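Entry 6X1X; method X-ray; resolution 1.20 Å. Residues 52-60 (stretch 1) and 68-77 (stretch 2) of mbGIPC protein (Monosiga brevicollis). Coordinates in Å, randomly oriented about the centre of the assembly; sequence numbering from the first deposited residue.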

# COMPACT_ATOMS: atom_id res chain seq x y z
N HIS A 52 -1.56 3.81 5.18
CA HIS A 52 -1.28 4.81 4.16
C HIS A 52 -0.04 4.41 3.37
O HIS A 52 0.89 3.79 3.91
CB HIS A 52 -1.09 6.19 4.81
CG HIS A 52 -2.38 6.82 5.25
ND1 HIS A 52 -2.97 6.55 6.47
CD2 HIS A 52 -3.21 7.70 4.62
CE1 HIS A 52 -4.09 7.24 6.58
NE2 HIS A 52 -4.26 7.94 5.47
N ILE A 53 -0.03 4.74 2.09
CA ILE A 53 1.09 4.42 1.21
C ILE A 53 1.97 5.66 1.13
O ILE A 53 1.61 6.65 0.48
CB ILE A 53 0.61 3.96 -0.17
CG1 ILE A 53 -0.24 2.70 -0.01
CG2 ILE A 53 1.82 3.69 -1.07
CD1 ILE A 53 -0.92 2.25 -1.29
N ALA A 54 3.13 5.61 1.78
CA ALA A 54 4.00 6.77 1.85
C ALA A 54 4.98 6.84 0.69
O ALA A 54 5.29 7.94 0.21
CB ALA A 54 4.78 6.76 3.17
N LYS A 55 5.49 5.69 0.24
CA LYS A 55 6.47 5.63 -0.83
C LYS A 55 6.30 4.33 -1.59
O LYS A 55 5.89 3.31 -1.03
CB LYS A 55 7.92 5.67 -0.31
CG LYS A 55 8.30 6.90 0.46
CD LYS A 55 9.80 7.03 0.62
CE LYS A 55 10.14 8.30 1.39
NZ LYS A 55 11.60 8.46 1.61
N ILE A 56 6.66 4.37 -2.87
CA ILE A 56 6.84 3.17 -3.68
C ILE A 56 8.20 3.29 -4.34
O ILE A 56 8.48 4.31 -4.98
CB ILE A 56 5.75 3.02 -4.75
CG1 ILE A 56 4.39 2.78 -4.10
CG2 ILE A 56 6.10 1.89 -5.72
CD1 ILE A 56 3.23 3.01 -5.06
N ASN A 57 9.05 2.28 -4.16
CA ASN A 57 10.37 2.25 -4.77
C ASN A 57 11.13 3.56 -4.53
O ASN A 57 11.78 4.10 -5.43
CB ASN A 57 10.29 1.91 -6.26
CG ASN A 57 9.87 0.48 -6.49
OD1 ASN A 57 10.20 -0.39 -5.69
ND2 ASN A 57 9.15 0.24 -7.58
N GLY A 58 11.03 4.08 -3.31
CA GLY A 58 11.74 5.27 -2.91
C GLY A 58 11.11 6.59 -3.31
O GLY A 58 11.62 7.64 -2.90
N THR A 59 10.04 6.57 -4.09
CA THR A 59 9.38 7.80 -4.51
C THR A 59 8.47 8.32 -3.41
O THR A 59 7.63 7.58 -2.90
CB THR A 59 8.51 7.51 -5.74
OG1 THR A 59 9.33 6.95 -6.76
CG2 THR A 59 7.87 8.79 -6.24
N ASP A 60 8.61 9.59 -3.06
CA ASP A 60 7.77 10.22 -2.05
C ASP A 60 6.36 10.42 -2.61
O ASP A 60 6.18 11.11 -3.62
CB ASP A 60 8.39 11.57 -1.69
CG ASP A 60 7.66 12.30 -0.57
OD1 ASP A 60 6.68 11.78 -0.02
OD2 ASP A 60 8.11 13.42 -0.23
N GLU A 68 -2.75 8.57 -8.90
CA GLU A 68 -1.31 8.65 -9.16
C GLU A 68 -0.58 7.47 -8.54
O GLU A 68 0.31 6.88 -9.16
CB GLU A 68 -0.76 9.97 -8.65
CG GLU A 68 -1.38 11.17 -9.35
CD GLU A 68 -0.98 12.50 -8.75
OE1 GLU A 68 -0.95 12.63 -7.51
OE2 GLU A 68 -0.69 13.42 -9.54
N VAL A 69 -0.93 7.14 -7.29
CA VAL A 69 -0.35 5.99 -6.62
C VAL A 69 -0.73 4.71 -7.34
O VAL A 69 0.10 3.81 -7.56
CB VAL A 69 -0.80 5.99 -5.14
CG1 VAL A 69 -0.28 4.76 -4.42
CG2 VAL A 69 -0.33 7.26 -4.45
N ALA A 70 -2.00 4.62 -7.77
CA ALA A 70 -2.46 3.44 -8.49
C ALA A 70 -1.70 3.27 -9.79
O ALA A 70 -1.31 2.15 -10.14
CB ALA A 70 -3.95 3.55 -8.77
N ARG A 71 -1.50 4.36 -10.52
CA ARG A 71 -0.73 4.29 -11.76
C ARG A 71 0.66 3.73 -11.51
O ARG A 71 1.15 2.89 -12.28
CB ARG A 71 -0.63 5.69 -12.35
CG ARG A 71 0.34 5.79 -13.50
CD ARG A 71 0.39 7.20 -14.03
NE ARG A 71 1.51 7.41 -14.93
CZ ARG A 71 1.84 8.59 -15.43
NH1 ARG A 71 1.13 9.66 -15.10
NH2 ARG A 71 2.90 8.72 -16.22
N MET A 72 1.31 4.16 -10.43
CA MET A 72 2.66 3.69 -10.15
C MET A 72 2.69 2.19 -9.88
O MET A 72 3.59 1.49 -10.33
CB MET A 72 3.23 4.49 -8.99
CG MET A 72 4.71 4.23 -8.75
SD MET A 72 5.51 5.50 -7.76
CE MET A 72 5.58 6.83 -8.96
N LEU A 73 1.70 1.68 -9.13
CA LEU A 73 1.63 0.25 -8.87
C LEU A 73 1.27 -0.53 -10.13
O LEU A 73 1.81 -1.61 -10.38
CB LEU A 73 0.59 -0.01 -7.78
CG LEU A 73 0.99 0.49 -6.39
CD1 LEU A 73 -0.19 0.41 -5.45
CD2 LEU A 73 2.15 -0.31 -5.85
N LYS A 74 0.35 0.02 -10.93
CA LYS A 74 -0.10 -0.64 -12.14
C LYS A 74 1.04 -0.79 -13.14
O LYS A 74 1.13 -1.81 -13.83
CB LYS A 74 -1.23 0.19 -12.75
CG LYS A 74 -1.83 -0.36 -14.03
CD LYS A 74 -2.95 0.55 -14.53
CE LYS A 74 -4.08 0.65 -13.53
NZ LYS A 74 -5.15 1.58 -14.02
N GLU A 75 1.90 0.22 -13.23
CA GLU A 75 2.96 0.22 -14.23
C GLU A 75 4.08 -0.77 -13.92
O GLU A 75 4.81 -1.15 -14.84
CB GLU A 75 3.53 1.63 -14.40
CG GLU A 75 2.57 2.52 -15.16
CD GLU A 75 2.96 3.99 -15.21
OE1 GLU A 75 3.99 4.40 -14.62
OE2 GLU A 75 2.21 4.75 -15.85
N ILE A 76 4.23 -1.19 -12.67
CA ILE A 76 5.28 -2.15 -12.32
C ILE A 76 5.16 -3.38 -13.19
O ILE A 76 4.09 -4.00 -13.25
CB ILE A 76 5.21 -2.53 -10.83
CG1 ILE A 76 5.48 -1.30 -9.96
CG2 ILE A 76 6.18 -3.67 -10.52
CD1 ILE A 76 5.18 -1.49 -8.50
N PRO A 77 6.21 -3.78 -13.91
CA PRO A 77 6.09 -4.95 -14.78
C PRO A 77 5.86 -6.23 -13.99
O PRO A 77 6.41 -6.42 -12.90
CB PRO A 77 7.44 -4.98 -15.52
CG PRO A 77 7.94 -3.57 -15.46
CD PRO A 77 7.48 -3.07 -14.11

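The strand of residues 52-56 lies across the helix that runs through residues 68-75, their axes 10.0 Å apart at closest approach and their N-to-C directions 39° apart. No hydrogen bond links the two stretches; they are held by apolar packing, which buries 338 Å² counted over both sides. The backbones come nearest in two places, with CA-CA distances of 8.1 Å between Ile53 and Val69 and 7.7 Å between Ile56 and Met72.

His52 does not reach the helix. Ile53 makes the first contact: its CB points toward the helix, and with chi1 in m and chi2 in t its CD1 comes to rest 4.1 Å from Val69 CG1. Ala54 and Lys55 make no contact, and the CA-to-CB bond of Lys55 points away, leaving its ammonium group in an exposed position.

Ile56 is the centre of the interface, with 91 Å² covered by the helical stretch. Its CD1 lies 3.6 Å from Leu73 CD2 and 4.0 Å from Val69 CG1, so one methyl group fits against two successive turns of the helix. Leu73 leaves its backbone sideways, but the end of its side chain comes nearer to meet Ile56. Ile56 CB also packs 3.9 Å from Met72 SD, a thioether that behaves as an apolar partner, while Ile56 CG2 approaches Ile76 CD1 at 4.5 Å.

A type I' turn then reverses the chain from Ile56 to Thr59, closed by a hydrogen bond from Thr59 N to Ile56 O of 2.9 Å. Asn57 and Gly58 occupy its corners with positive phi. Asn57 ND2 passes 4.4 Å from Ile76 CD1, a peripheral contact without polar pairing. Beyond the turn, the side chain of Thr59 packs against the end of Met72, with Thr59 CG2 4.1 Å from Met72 CE; Asp60 is out of reach.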